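Long-range contacts in outer membrane associated protein (Francisella tularensis subsp. tularensis, PDB 6U83), which carries a periplasmic OmpA-like domain, seen here with D-alanine bound and probably made to hold peptidoglycan, in an outer membrane protein tentatively assigned porin activity: residues K76-K87 with V124-L133; G37-G45 with L149-R158. All coordinates share one frame; numbering follows the deposited sequence.

Contact 1: K76-K87 with V124-L133; sequences KKAIASFVNFIK and VADYMKQLGL
Helix 76-87 crosses helix 124-130 at -59°, with the segment axes 9.8 Å apart, and Ala80 lies opposite Leu131. Both helices pack on the sheet of the OmpA-like alpha/beta fold. Ile79 and Val83 form the middle of the interface. Ile79 CG2 meets Met128 CG and also lies at the edge of the Tyr127 ring, 3.8 Å from CD2. Val83 CG2 packs on Met128 CG at 3.7 Å, and its CG1 lies by Leu133 CB. Lys76 CG sits off-centre over one face of the Tyr127 ring, 4.0 Å from its centroid, in a CH-pi contact. Leu131 CG is over the rim of the opposite face, from within the same segment. Leu131 CD1 rests on the backbone of Ala80, 3.6 Å from CA. Met128 runs extended, and its CE reaches the Phe82 ring edge, 3.5 Å from CD2. Met128 also packs on Val96 of strand 94-98. Gly132 ends the second helix in a Schellman motif, and Leu133 CD1 packs on Ile86 CG2 at 3.8 Å. Lys87 bends at chi3 (-68°), and its NZ makes a weak hydrogen bond of 3.4 Å to Leu131 O. The contact is almost wholly apolar, so side-chain packing holds the helices together.

Contact 2: G37-G45 with L149-R158; sequences GNFNLTEDG and LGGIHKSDPR
Arg158 NH2 donates a hydrogen bond to the backbone oxygen of Leu41, joining two surface loops of the OmpA-like fold. The 37-45 loop precedes strand 46-52, and the 149-158 loop leads toward strand 161-172. The tight part centres on Arg158. The NH2 to Leu41 O bond is 2.9 Å long and fairly straight, 161° at the hydrogen. Leu41 O lies in the guanidinium plane, though NH2 is tilted from the carbonyl plane. The arginine bends at chi3 (-65°), and its CD packs 3.3 Å from the same oxygen. Asp156 holds the guanidinium side-on through NE and NH1, which fixes its rotation. Asn40 and Leu149 pass in opposite directions, with Asn40 ND2 3.6 Å from Leu149 CD2. Lys63 NZ of strand 55-63 hydrogen-bonds to the backbone oxygens of both Asn40 and Arg158.

The contact is looser around this core. Leu41 CG only approaches Ile152 CG2, at 4.3 Å. Glu43 is exposed to solvent and crosses Arg158 at about a right angle. Its OE2 is 4.1 Å from Arg158 NE and well out of the guanidinium plane. No N-H points at it, so any attraction is probably only electrostatic. Asp156 OD1, 4.3 Å from Glu43 OE2, would work against it. Back on the tight side, Asp156 OD1 closes an Asx turn and accepts from Arg158 N at 2.7 Å through its anti lone pair.

Overall arrangement
Contact 1 is nested along the chain inside the loop closed by contact 2. The order is 37-45, 76-87, 124-133, 149-158. The two centres are 23 Å apart, on opposite sides of the chain's centre, and the contacts do not touch. Contact 1 joins helices 73-89 and 110-130. Contact 2 joins the loops before strand 46-52 and before strand 161-172. Side chains from both contacts pack on strands 55-63 and 161-172. The D-alanine lies about 13 Å from the side chain of Val124 and about 8 Å from that of Pro157, so contact 2 is the nearer. Neither supplies a pocket residue, but helix 110-130 carries Asn113, Leu116 and Arg120 of the pocket toward its other end.

Contact 1: K76-K87 with V124-L133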
ATOM      1  N   LYS A  76      -3.292  -6.752   7.210  1.00 72.71           N
ATOM      2  CA  LYS A  76      -4.218  -5.975   8.029  1.00 67.21           C
ATOM      3  C   LYS A  76      -3.476  -5.102   9.033  1.00 70.94           C
ATOM      4  O   LYS A  76      -3.866  -3.957   9.275  1.00 75.68           O
ATOM      5  CB  LYS A  76      -5.184  -6.896   8.756  1.00 69.15           C
ATOM      6  CG  LYS A  76      -6.288  -7.483   7.902  1.00 71.69           C
ATOM      7  CD  LYS A  76      -6.918  -8.660   8.646  1.00 77.89           C
ATOM      8  CE  LYS A  76      -8.274  -9.064   8.070  1.00 84.58           C
ATOM      9  NZ  LYS A  76      -9.021  -9.958   9.013  1.00 89.16           N
ATOM     10  N   LYS A  77      -2.415  -5.618   9.643  1.00 69.99           N
ATOM     11  CA  LYS A  77      -1.644  -4.768  10.544  1.00 73.21           C
ATOM     12  C   LYS A  77      -1.113  -3.550   9.800  1.00 77.11           C
ATOM     13  O   LYS A  77      -1.279  -2.410  10.252  1.00 88.84           O
ATOM     14  CB  LYS A  77      -0.509  -5.559  11.197  1.00 71.55           C
ATOM     15  CG  LYS A  77      -0.967  -6.418  12.370  1.00 86.28           C
ATOM     16  CD  LYS A  77       0.220  -6.921  13.197  1.00102.73           C
ATOM     17  CE  LYS A  77      -0.236  -7.694  14.432  1.00111.85           C
ATOM     18  NZ  LYS A  77       0.911  -8.067  15.319  1.00116.60           N
ATOM     19  N   ALA A  78      -0.518  -3.766   8.623  1.00 64.22           N
ATOM     20  CA  ALA A  78       0.024  -2.645   7.855  1.00 61.82           C
ATOM     21  C   ALA A  78      -1.064  -1.634   7.515  1.00 64.37           C
ATOM     22  O   ALA A  78      -0.889  -0.425   7.699  1.00 66.98           O
ATOM     23  CB  ALA A  78       0.691  -3.151   6.573  1.00 56.07           C
ATOM     24  N   ILE A  79      -2.201  -2.114   7.016  1.00 62.54           N
ATOM     25  CA  ILE A  79      -3.254  -1.198   6.584  1.00 59.19           C
ATOM     26  C   ILE A  79      -3.731  -0.345   7.755  1.00 64.74           C
ATOM     27  O   ILE A  79      -3.915   0.873   7.632  1.00 76.40           O
ATOM     28  CB  ILE A  79      -4.408  -1.987   5.944  1.00 62.41           C
ATOM     29  CG1 ILE A  79      -3.910  -2.678   4.675  1.00 59.68           C
ATOM     30  CG2 ILE A  79      -5.579  -1.068   5.665  1.00 65.75           C
ATOM     31  CD1 ILE A  79      -4.873  -3.694   4.133  1.00 68.64           C
ATOM     32  N   ALA A  80      -3.920  -0.972   8.915  1.00 62.51           N
ATOM     33  CA  ALA A  80      -4.400  -0.254  10.089  1.00 63.27           C
ATOM     34  C   ALA A  80      -3.487   0.908  10.442  1.00 73.58           C
ATOM     35  O   ALA A  80      -3.958   2.001  10.769  1.00 79.12           O
ATOM     36  CB  ALA A  80      -4.508  -1.211  11.274  1.00 67.44           C
ATOM     37  N   SER A  81      -2.171   0.687  10.396  1.00 69.47           N
ATOM     38  CA  SER A  81      -1.237   1.770  10.676  1.00 69.38           C
ATOM     39  C   SER A  81      -1.256   2.813   9.573  1.00 75.16           C
ATOM     40  O   SER A  81      -1.138   4.014   9.840  1.00 83.14           O
ATOM     41  CB  SER A  81       0.172   1.215  10.845  1.00 67.29           C
ATOM     42  OG  SER A  81       0.274   0.508  12.063  1.00 79.18           O
ATOM     43  N   PHE A  82      -1.372   2.365   8.327  1.00 73.62           N
ATOM     44  CA  PHE A  82      -1.528   3.283   7.207  1.00 65.49           C
ATOM     45  C   PHE A  82      -2.725   4.197   7.422  1.00 64.58           C
ATOM     46  O   PHE A  82      -2.632   5.415   7.248  1.00 68.37           O
ATOM     47  CB  PHE A  82      -1.687   2.467   5.927  1.00 71.66           C
ATOM     48  CG  PHE A  82      -1.565   3.264   4.677  1.00 72.94           C
ATOM     49  CD1 PHE A  82      -0.358   3.818   4.316  1.00 69.00           C
ATOM     50  CD2 PHE A  82      -2.645   3.422   3.842  1.00 68.03           C
ATOM     51  CE1 PHE A  82      -0.235   4.525   3.162  1.00 69.92           C
ATOM     52  CE2 PHE A  82      -2.522   4.128   2.689  1.00 71.55           C
ATOM     53  CZ  PHE A  82      -1.314   4.682   2.347  1.00 69.53           C
ATOM     54  N   VAL A  83      -3.864   3.619   7.814  1.00 64.45           N
ATOM     55  CA  VAL A  83      -5.078   4.405   8.009  1.00 68.61           C
ATOM     56  C   VAL A  83      -4.918   5.356   9.190  1.00 79.63           C
ATOM     57  O   VAL A  83      -5.362   6.512   9.139  1.00 79.99           O
ATOM     58  CB  VAL A  83      -6.287   3.468   8.187  1.00 68.47           C
ATOM     59  CG1 VAL A  83      -7.516   4.245   8.619  1.00 64.14           C
ATOM     60  CG2 VAL A  83      -6.555   2.705   6.895  1.00 62.91           C
ATOM     61  N   ASN A  84      -4.279   4.885  10.268  1.00 78.82           N
ATOM     62  CA  ASN A  84      -4.048   5.714  11.450  1.00 81.74           C
ATOM     63  C   ASN A  84      -3.266   6.977  11.103  1.00 81.78           C
ATOM     64  O   ASN A  84      -3.494   8.041  11.694  1.00 88.55           O
ATOM     65  CB  ASN A  84      -3.302   4.896  12.512  1.00 91.81           C
ATOM     66  CG  ASN A  84      -3.782   5.181  13.924  1.00102.92           C
ATOM     67  OD1 ASN A  84      -4.752   4.579  14.393  1.00105.67           O
ATOM     68  ND2 ASN A  84      -3.101   6.091  14.616  1.00106.08           N
ATOM     69  N   PHE A  85      -2.353   6.879  10.138  1.00 69.63           N
ATOM     70  CA  PHE A  85      -1.614   8.048   9.679  1.00 67.64           C
ATOM     71  C   PHE A  85      -2.505   8.975   8.859  1.00 76.66           C
ATOM     72  O   PHE A  85      -2.441  10.202   9.007  1.00 83.74           O
ATOM     73  CB  PHE A  85      -0.412   7.575   8.870  1.00 62.42           C
ATOM     74  CG  PHE A  85       0.401   8.680   8.260  1.00 68.49           C
ATOM     75  CD1 PHE A  85       1.230   9.456   9.039  1.00 75.82           C
ATOM     76  CD2 PHE A  85       0.379   8.894   6.897  1.00 66.74           C
ATOM     77  CE1 PHE A  85       1.999  10.447   8.477  1.00 77.21           C
ATOM     78  CE2 PHE A  85       1.143   9.888   6.330  1.00 75.56           C
ATOM     79  CZ  PHE A  85       1.955  10.665   7.122  1.00 77.71           C
ATOM     80  N   ILE A  86      -3.344   8.401   7.994  1.00 68.59           N
ATOM     81  CA  ILE A  86      -4.265   9.200   7.194  1.00 74.66           C
ATOM     82  C   ILE A  86      -5.214   9.985   8.094  1.00 83.45           C
ATOM     83  O   ILE A  86      -5.433  11.185   7.893  1.00 86.71           O
ATOM     84  CB  ILE A  86      -5.031   8.299   6.210  1.00 70.37           C
ATOM     85  CG1 ILE A  86      -4.073   7.740   5.163  1.00 72.81           C
ATOM     86  CG2 ILE A  86      -6.179   9.060   5.544  1.00 70.31           C
ATOM     87  CD1 ILE A  86      -4.607   6.499   4.498  1.00 80.33           C
ATOM     88  N   LYS A  87      -5.787   9.324   9.105  1.00 84.20           N
ATOM     89  CA  LYS A  87      -6.716  10.022   9.992  1.00 85.96           C
ATOM     90  C   LYS A  87      -6.009  11.084  10.827  1.00 88.23           C
ATOM     91  O   LYS A  87      -6.614  12.103  11.179  1.00 91.39           O
ATOM     92  CB  LYS A  87      -7.437   9.026  10.903  1.00 91.07           C
ATOM     93  CG  LYS A  87      -8.412   8.098  10.187  1.00101.08           C
ATOM     94  CD  LYS A  87      -9.335   7.360  11.169  1.00111.51           C
ATOM     95  CE  LYS A  87      -8.585   6.349  12.027  1.00114.21           C
ATOM     96  NZ  LYS A  87      -9.458   5.748  13.079  1.00115.94           N
ATOM     97  N   VAL A 124      -8.545  -4.129   0.067  1.00 68.10           N
ATOM     98  CA  VAL A 124      -7.806  -3.171   0.890  1.00 64.92           C
ATOM     99  C   VAL A 124      -8.727  -2.039   1.320  1.00 69.45           C
ATOM    100  O   VAL A 124      -8.792  -1.678   2.503  1.00 66.77           O
ATOM    101  CB  VAL A 124      -6.572  -2.643   0.141  1.00 65.67           C
ATOM    102  CG1 VAL A 124      -6.013  -1.425   0.856  1.00 68.54           C
ATOM    103  CG2 VAL A 124      -5.511  -3.711   0.075  1.00 68.77           C
ATOM    104  N   ALA A 125      -9.492  -1.499   0.362  1.00 74.58           N
ATOM    105  CA  ALA A 125     -10.340  -0.345   0.642  1.00 68.26           C
ATOM    106  C   ALA A 125     -11.468  -0.707   1.594  1.00 71.10           C
ATOM    107  O   ALA A 125     -11.845   0.101   2.450  1.00 72.18           O
ATOM    108  CB  ALA A 125     -10.902   0.224  -0.654  1.00 61.99           C
ATOM    109  N   ASP A 126     -12.024  -1.912   1.453  1.00 72.53           N
ATOM    110  CA  ASP A 126     -13.070  -2.349   2.368  1.00 72.69           C
ATOM    111  C   ASP A 126     -12.582  -2.318   3.805  1.00 70.51           C
ATOM    112  O   ASP A 126     -13.263  -1.784   4.689  1.00 69.19           O
ATOM    113  CB  ASP A 126     -13.537  -3.752   1.993  1.00 84.60           C
ATOM    114  CG  ASP A 126     -14.483  -3.759   0.804  1.00102.71           C
ATOM    115  OD1 ASP A 126     -14.773  -2.673   0.249  1.00105.12           O
ATOM    116  OD2 ASP A 126     -14.947  -4.861   0.431  1.00107.68           O
ATOM    117  N   TYR A 127     -11.387  -2.868   4.054  1.00 70.18           N
ATOM    118  CA  TYR A 127     -10.846  -2.902   5.411  1.00 68.44           C
ATOM    119  C   TYR A 127     -10.599  -1.499   5.944  1.00 72.16           C
ATOM    120  O   TYR A 127     -10.873  -1.217   7.117  1.00 79.52           O
ATOM    121  CB  TYR A 127      -9.552  -3.710   5.446  1.00 62.43           C
ATOM    122  CG  TYR A 127      -9.091  -4.016   6.859  1.00 68.31           C
ATOM    123  CD1 TYR A 127      -9.892  -4.757   7.727  1.00 70.99           C
ATOM    124  CD2 TYR A 127      -7.858  -3.570   7.327  1.00 69.69           C
ATOM    125  CE1 TYR A 127      -9.477  -5.045   9.023  1.00 77.85           C
ATOM    126  CE2 TYR A 127      -7.434  -3.859   8.622  1.00 76.61           C
ATOM    127  CZ  TYR A 127      -8.247  -4.594   9.459  1.00 80.55           C
ATOM    128  OH  TYR A 127      -7.833  -4.869  10.739  1.00 87.79           O
ATOM    129  N   MET A 128     -10.059  -0.616   5.104  1.00 69.70           N
ATOM    130  CA  MET A 128      -9.890   0.777   5.499  1.00 71.11           C
ATOM    131  C   MET A 128     -11.198   1.356   6.006  1.00 74.10           C
ATOM    132  O   MET A 128     -11.219   2.096   6.997  1.00 79.11           O
ATOM    133  CB  MET A 128      -9.377   1.592   4.316  1.00 64.48           C
ATOM    134  CG  MET A 128      -8.011   1.174   3.859  1.00 67.79           C
ATOM    135  SD  MET A 128      -7.429   2.214   2.521  1.00 72.02           S
ATOM    136  CE  MET A 128      -5.654   2.079   2.740  1.00 68.31           C
ATOM    137  N   LYS A 129     -12.305   1.012   5.345  1.00 66.49           N
ATOM    138  CA  LYS A 129     -13.599   1.531   5.764  1.00 71.12           C
ATOM    139  C   LYS A 129     -14.007   0.960   7.116  1.00 76.24           C
ATOM    140  O   LYS A 129     -14.544   1.687   7.962  1.00 83.26           O
ATOM    141  CB  LYS A 129     -14.656   1.237   4.694  1.00 74.94           C
ATOM    142  CG  LYS A 129     -14.522   2.109   3.443  1.00 73.80           C
ATOM    143  CD  LYS A 129     -15.589   1.795   2.413  1.00 86.68           C
ATOM    144  CE  LYS A 129     -15.035   0.981   1.250  1.00 93.90           C
ATOM    145  NZ  LYS A 129     -16.081   0.739   0.198  1.00 99.73           N
ATOM    146  N   GLN A 130     -13.756  -0.337   7.342  1.00 73.47           N
ATOM    147  CA  GLN A 130     -14.031  -0.927   8.651  1.00 79.86           C
ATOM    148  C   GLN A 130     -13.306  -0.168   9.754  1.00 85.55           C
ATOM    149  O   GLN A 130     -13.827  -0.022  10.866  1.00 97.43           O
ATOM    150  CB  GLN A 130     -13.620  -2.401   8.670  1.00 86.60           C
ATOM    151  CG  GLN A 130     -14.450  -3.313   7.782  1.00 95.35           C
ATOM    152  CD  GLN A 130     -13.915  -4.736   7.753  1.00102.74           C
ATOM    153  OE1 GLN A 130     -13.636  -5.330   8.798  1.00105.72           O
ATOM    154  NE2 GLN A 130     -13.754  -5.284   6.551  1.00100.82           N
ATOM    155  N   LEU A 131     -12.115   0.344   9.455  1.00 75.10           N
ATOM    156  CA  LEU A 131     -11.280   1.035  10.423  1.00 72.85           C
ATOM    157  C   LEU A 131     -11.725   2.463  10.727  1.00 79.96           C
ATOM    158  O   LEU A 131     -11.043   3.148  11.496  1.00 83.38           O
ATOM    159  CB  LEU A 131      -9.844   1.036   9.915  1.00 69.09           C
ATOM    160  CG  LEU A 131      -9.307  -0.385   9.750  1.00 70.63           C
ATOM    161  CD1 LEU A 131      -7.895  -0.377   9.198  1.00 69.02           C
ATOM    162  CD2 LEU A 131      -9.348  -1.107  11.076  1.00 71.18           C
ATOM    163  N   GLY A 132     -12.830   2.935  10.156  1.00 81.73           N
ATOM    164  CA  GLY A 132     -13.317   4.274  10.431  1.00 92.85           C
ATOM    165  C   GLY A 132     -12.911   5.337   9.435  1.00 98.83           C
ATOM    166  O   GLY A 132     -13.080   6.531   9.724  1.00110.86           O
ATOM    167  N   LEU A 133     -12.370   4.944   8.283  1.00 90.62           N
ATOM    168  CA  LEU A 133     -12.062   5.863   7.197  1.00 89.13           C
ATOM    169  C   LEU A 133     -13.231   5.900   6.222  1.00 88.02           C
ATOM    170  O   LEU A 133     -13.853   4.874   5.939  1.00 93.60           O
ATOM    171  CB  LEU A 133     -10.784   5.433   6.476  1.00 87.23           C
ATOM    172  CG  LEU A 133     -10.182   6.429   5.489  1.00 91.61           C
ATOM    173  CD1 LEU A 133      -9.665   7.661   6.220  1.00 98.37           C
ATOM    174  CD2 LEU A 133      -9.073   5.761   4.703  1.00 82.56           C
TER

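Contact 2: G37-G45 with L149-R158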
ATOM      1  N   GLY A  37      16.270  -0.124   1.932  1.00 86.63           N
ATOM      2  CA  GLY A  37      16.496  -0.231   0.506  1.00 95.00           C
ATOM      3  C   GLY A  37      15.694  -1.364  -0.105  1.00101.42           C
ATOM      4  O   GLY A  37      15.683  -2.476   0.435  1.00103.09           O
ATOM      5  N   ASN A  38      15.007  -1.092  -1.219  1.00104.89           N
ATOM      6  CA  ASN A  38      14.187  -2.089  -1.916  1.00104.30           C
ATOM      7  C   ASN A  38      13.139  -2.699  -0.991  1.00 98.94           C
ATOM      8  O   ASN A  38      13.041  -3.921  -0.846  1.00102.62           O
ATOM      9  CB  ASN A  38      15.055  -3.181  -2.536  1.00112.55           C
ATOM     10  CG  ASN A  38      15.287  -2.961  -4.003  1.00128.21           C
ATOM     11  OD1 ASN A  38      14.554  -2.211  -4.650  1.00134.82           O
ATOM     12  ND2 ASN A  38      16.302  -3.618  -4.547  1.00136.15           N
ATOM     13  N   PHE A  39      12.345  -1.833  -0.359  1.00 90.83           N
ATOM     14  CA  PHE A  39      11.391  -2.295   0.640  1.00 95.81           C
ATOM     15  C   PHE A  39      10.247  -3.102   0.032  1.00103.53           C
ATOM     16  O   PHE A  39       9.555  -3.822   0.759  1.00106.73           O
ATOM     17  CB  PHE A  39      10.828  -1.101   1.407  1.00 91.98           C
ATOM     18  CG  PHE A  39       9.882  -0.273   0.602  1.00102.40           C
ATOM     19  CD1 PHE A  39       8.523  -0.571   0.578  1.00107.07           C
ATOM     20  CD2 PHE A  39      10.346   0.799  -0.145  1.00110.86           C
ATOM     21  CE1 PHE A  39       7.642   0.183  -0.178  1.00106.32           C
ATOM     22  CE2 PHE A  39       9.472   1.566  -0.901  1.00110.07           C
ATOM     23  CZ  PHE A  39       8.115   1.256  -0.916  1.00108.17           C
ATOM     24  N   ASN A  40      10.014  -2.982  -1.272  1.00106.62           N
ATOM     25  CA  ASN A  40       8.926  -3.690  -1.931  1.00102.29           C
ATOM     26  C   ASN A  40       9.313  -5.097  -2.349  1.00109.60           C
ATOM     27  O   ASN A  40       8.437  -5.868  -2.763  1.00 92.47           O
ATOM     28  CB  ASN A  40       8.461  -2.907  -3.159  1.00102.44           C
ATOM     29  CG  ASN A  40       9.617  -2.491  -4.053  1.00115.30           C
ATOM     30  OD1 ASN A  40      10.777  -2.841  -3.802  1.00119.88           O
ATOM     31  ND2 ASN A  40       9.309  -1.738  -5.104  1.00117.43           N
ATOM     32  N   LEU A  41      10.597  -5.444  -2.265  1.00 85.06           N
ATOM     33  CA  LEU A  41      11.028  -6.803  -2.550  1.00 87.52           C
ATOM     34  C   LEU A  41      10.905  -7.715  -1.331  1.00 91.49           C
ATOM     35  O   LEU A  41      11.477  -8.810  -1.319  1.00 87.23           O
ATOM     36  CB  LEU A  41      12.458  -6.794  -3.089  1.00 94.51           C
ATOM     37  CG  LEU A  41      12.580  -6.697  -4.614  1.00 94.80           C
ATOM     38  CD1 LEU A  41      11.746  -5.551  -5.207  1.00 82.34           C
ATOM     39  CD2 LEU A  41      14.041  -6.572  -5.022  1.00 99.45           C
ATOM     40  N   THR A  42      10.179  -7.272  -0.309  1.00 97.22           N
ATOM     41  CA  THR A  42       9.743  -8.139   0.775  1.00105.75           C
ATOM     42  C   THR A  42       8.513  -8.919   0.339  1.00103.99           C
ATOM     43  O   THR A  42       7.593  -8.360  -0.266  1.00103.54           O
ATOM     44  CB  THR A  42       9.398  -7.307   2.009  1.00108.24           C
ATOM     45  OG1 THR A  42       8.416  -6.324   1.642  1.00 93.80           O
ATOM     46  CG2 THR A  42      10.636  -6.609   2.551  1.00113.56           C
ATOM     47  N   GLU A  43       8.487 -10.212   0.653  1.00103.02           N
ATOM     48  CA  GLU A  43       7.291 -11.008   0.424  1.00105.96           C
ATOM     49  C   GLU A  43       6.327 -10.947   1.602  1.00102.68           C
ATOM     50  O   GLU A  43       5.483 -11.838   1.759  1.00112.58           O
ATOM     51  CB  GLU A  43       7.656 -12.458   0.104  1.00120.47           C
ATOM     52  CG  GLU A  43       6.611 -13.137  -0.788  1.00130.20           C
ATOM     53  CD  GLU A  43       7.172 -14.301  -1.580  1.00140.53           C
ATOM     54  OE1 GLU A  43       6.629 -15.418  -1.464  1.00146.08           O
ATOM     55  OE2 GLU A  43       8.156 -14.099  -2.322  1.00143.50           O
ATOM     56  N   ASP A  44       6.445  -9.925   2.436  1.00 99.22           N
ATOM     57  CA  ASP A  44       5.542  -9.681   3.544  1.00105.75           C
ATOM     58  C   ASP A  44       4.854  -8.343   3.321  1.00 97.14           C
ATOM     59  O   ASP A  44       5.379  -7.469   2.620  1.00 95.76           O
ATOM     60  CB  ASP A  44       6.298  -9.662   4.894  1.00124.07           C
ATOM     61  CG  ASP A  44       6.914 -11.011   5.253  1.00140.91           C
ATOM     62  OD1 ASP A  44       6.730 -11.984   4.488  1.00146.56           O
ATOM     63  OD2 ASP A  44       7.582 -11.098   6.308  1.00145.71           O
ATOM     64  N   GLY A  45       3.673  -8.185   3.909  1.00 97.93           N
ATOM     65  CA  GLY A  45       3.023  -6.883   3.886  1.00101.11           C
ATOM     66  C   GLY A  45       3.802  -5.875   4.719  1.00108.57           C
ATOM     67  O   GLY A  45       4.256  -6.172   5.827  1.00110.46           O
ATOM     68  N   LEU A 149       6.939  -5.502 -10.637  1.00 80.82           N
ATOM     69  CA  LEU A 149       8.069  -4.897  -9.943  1.00 77.25           C
ATOM     70  C   LEU A 149       9.366  -5.078 -10.726  1.00 75.12           C
ATOM     71  O   LEU A 149       9.599  -6.107 -11.367  1.00 78.58           O
ATOM     72  CB  LEU A 149       8.195  -5.485  -8.541  1.00 76.31           C
ATOM     73  CG  LEU A 149       7.074  -5.044  -7.596  1.00 76.65           C
ATOM     74  CD1 LEU A 149       7.153  -5.809  -6.292  1.00 82.26           C
ATOM     75  CD2 LEU A 149       7.162  -3.544  -7.329  1.00 70.63           C
ATOM     76  N   GLY A 150      10.205  -4.052 -10.686  1.00 79.17           N
ATOM     77  CA  GLY A 150      11.468  -4.120 -11.387  1.00 86.87           C
ATOM     78  C   GLY A 150      12.440  -5.042 -10.675  1.00 89.51           C
ATOM     79  O   GLY A 150      12.507  -5.086  -9.444  1.00 80.03           O
ATOM     80  N   GLY A 151      13.192  -5.802 -11.469  1.00 95.61           N
ATOM     81  CA  GLY A 151      14.232  -6.664 -10.957  1.00 91.40           C
ATOM     82  C   GLY A 151      13.818  -8.090 -10.676  1.00 89.83           C
ATOM     83  O   GLY A 151      14.682  -8.919 -10.375  1.00 88.18           O
ATOM     84  N   ILE A 152      12.531  -8.415 -10.762  1.00 88.28           N
ATOM     85  CA  ILE A 152      12.074  -9.770 -10.504  1.00 83.02           C
ATOM     86  C   ILE A 152      11.286 -10.252 -11.714  1.00 77.79           C
ATOM     87  O   ILE A 152      10.916  -9.475 -12.593  1.00 84.83           O
ATOM     88  CB  ILE A 152      11.247  -9.860  -9.207  1.00 74.81           C
ATOM     89  CG1 ILE A 152       9.960  -9.063  -9.340  1.00 70.26           C
ATOM     90  CG2 ILE A 152      12.071  -9.310  -8.025  1.00 68.63           C
ATOM     91  CD1 ILE A 152       9.161  -8.984  -8.060  1.00 69.58           C
ATOM     92  N   HIS A 153      11.087 -11.562 -11.782  1.00 73.15           N
ATOM     93  CA  HIS A 153      10.304 -12.135 -12.865  1.00 74.36           C
ATOM     94  C   HIS A 153       8.848 -11.702 -12.724  1.00 71.99           C
ATOM     95  O   HIS A 153       8.365 -11.430 -11.621  1.00 72.17           O
ATOM     96  CB  HIS A 153      10.428 -13.657 -12.853  1.00 76.29           C
ATOM     97  CG  HIS A 153       9.956 -14.325 -14.109  1.00 84.36           C
ATOM     98  ND1 HIS A 153       8.626 -14.603 -14.352  1.00 89.86           N
ATOM     99  CD2 HIS A 153      10.640 -14.807 -15.174  1.00 89.36           C
ATOM    100  CE1 HIS A 153       8.508 -15.207 -15.523  1.00 86.42           C
ATOM    101  NE2 HIS A 153       9.717 -15.346 -16.040  1.00 91.56           N
ATOM    102  N   LYS A 154       8.146 -11.619 -13.857  1.00 67.90           N
ATOM    103  CA  LYS A 154       6.758 -11.171 -13.827  1.00 67.25           C
ATOM    104  C   LYS A 154       5.842 -12.132 -13.069  1.00 73.02           C
ATOM    105  O   LYS A 154       4.764 -11.724 -12.615  1.00 72.81           O
ATOM    106  CB  LYS A 154       6.246 -10.985 -15.251  1.00 65.67           C
ATOM    107  CG  LYS A 154       7.035  -9.976 -16.058  1.00 80.59           C
ATOM    108  CD  LYS A 154       6.552  -9.963 -17.500  1.00 95.42           C
ATOM    109  CE  LYS A 154       6.898  -8.663 -18.205  1.00103.59           C
ATOM    110  NZ  LYS A 154       6.184  -8.583 -19.513  1.00114.48           N
ATOM    111  N   SER A 155       6.232 -13.397 -12.928  1.00 69.85           N
ATOM    112  CA  SER A 155       5.413 -14.384 -12.239  1.00 65.02           C
ATOM    113  C   SER A 155       5.733 -14.476 -10.753  1.00 65.52           C
ATOM    114  O   SER A 155       5.218 -15.367 -10.066  1.00 72.00           O
ATOM    115  CB  SER A 155       5.597 -15.743 -12.898  1.00 73.63           C
ATOM    116  OG  SER A 155       6.967 -16.096 -12.898  1.00 78.96           O
ATOM    117  N   ASP A 156       6.572 -13.590 -10.253  1.00 62.72           N
ATOM    118  CA  ASP A 156       6.983 -13.634  -8.862  1.00 64.02           C
ATOM    119  C   ASP A 156       5.779 -13.301  -7.977  1.00 59.33           C
ATOM    120  O   ASP A 156       5.072 -12.344  -8.257  1.00 62.91           O
ATOM    121  CB  ASP A 156       8.131 -12.637  -8.657  1.00 63.69           C
ATOM    122  CG  ASP A 156       8.777 -12.741  -7.292  1.00 71.72           C
ATOM    123  OD1 ASP A 156       8.088 -12.458  -6.289  1.00 73.30           O
ATOM    124  OD2 ASP A 156       9.980 -13.081  -7.224  1.00 74.72           O
ATOM    125  N   PRO A 157       5.519 -14.075  -6.916  1.00 71.12           N
ATOM    126  CA  PRO A 157       4.372 -13.739  -6.049  1.00 67.75           C
ATOM    127  C   PRO A 157       4.473 -12.358  -5.431  1.00 66.72           C
ATOM    128  O   PRO A 157       3.463 -11.828  -4.963  1.00 64.26           O
ATOM    129  CB  PRO A 157       4.419 -14.829  -4.963  1.00 65.93           C
ATOM    130  CG  PRO A 157       5.286 -15.896  -5.519  1.00 76.52           C
ATOM    131  CD  PRO A 157       6.291 -15.199  -6.377  1.00 76.18           C
ATOM    132  N   ARG A 158       5.659 -11.755  -5.391  1.00 60.59           N
ATOM    133  CA  ARG A 158       5.724 -10.407  -4.855  1.00 65.31           C
ATOM    134  C   ARG A 158       4.978  -9.394  -5.724  1.00 63.38           C
ATOM    135  O   ARG A 158       4.636  -8.312  -5.235  1.00 64.74           O
ATOM    136  CB  ARG A 158       7.176  -9.990  -4.673  1.00 60.58           C
ATOM    137  CG  ARG A 158       7.796 -10.522  -3.396  1.00 76.75           C
ATOM    138  CD  ARG A 158       9.293 -10.264  -3.361  1.00 73.73           C
ATOM    139  NE  ARG A 158       9.989 -11.014  -4.405  1.00 75.58           N
ATOM    140  CZ  ARG A 158      11.313 -11.127  -4.481  1.00 76.92           C
ATOM    141  NH1 ARG A 158      11.871 -11.827  -5.459  1.00 69.69           N
ATOM    142  NH2 ARG A 158      12.083 -10.536  -3.577  1.00 80.42           N
TER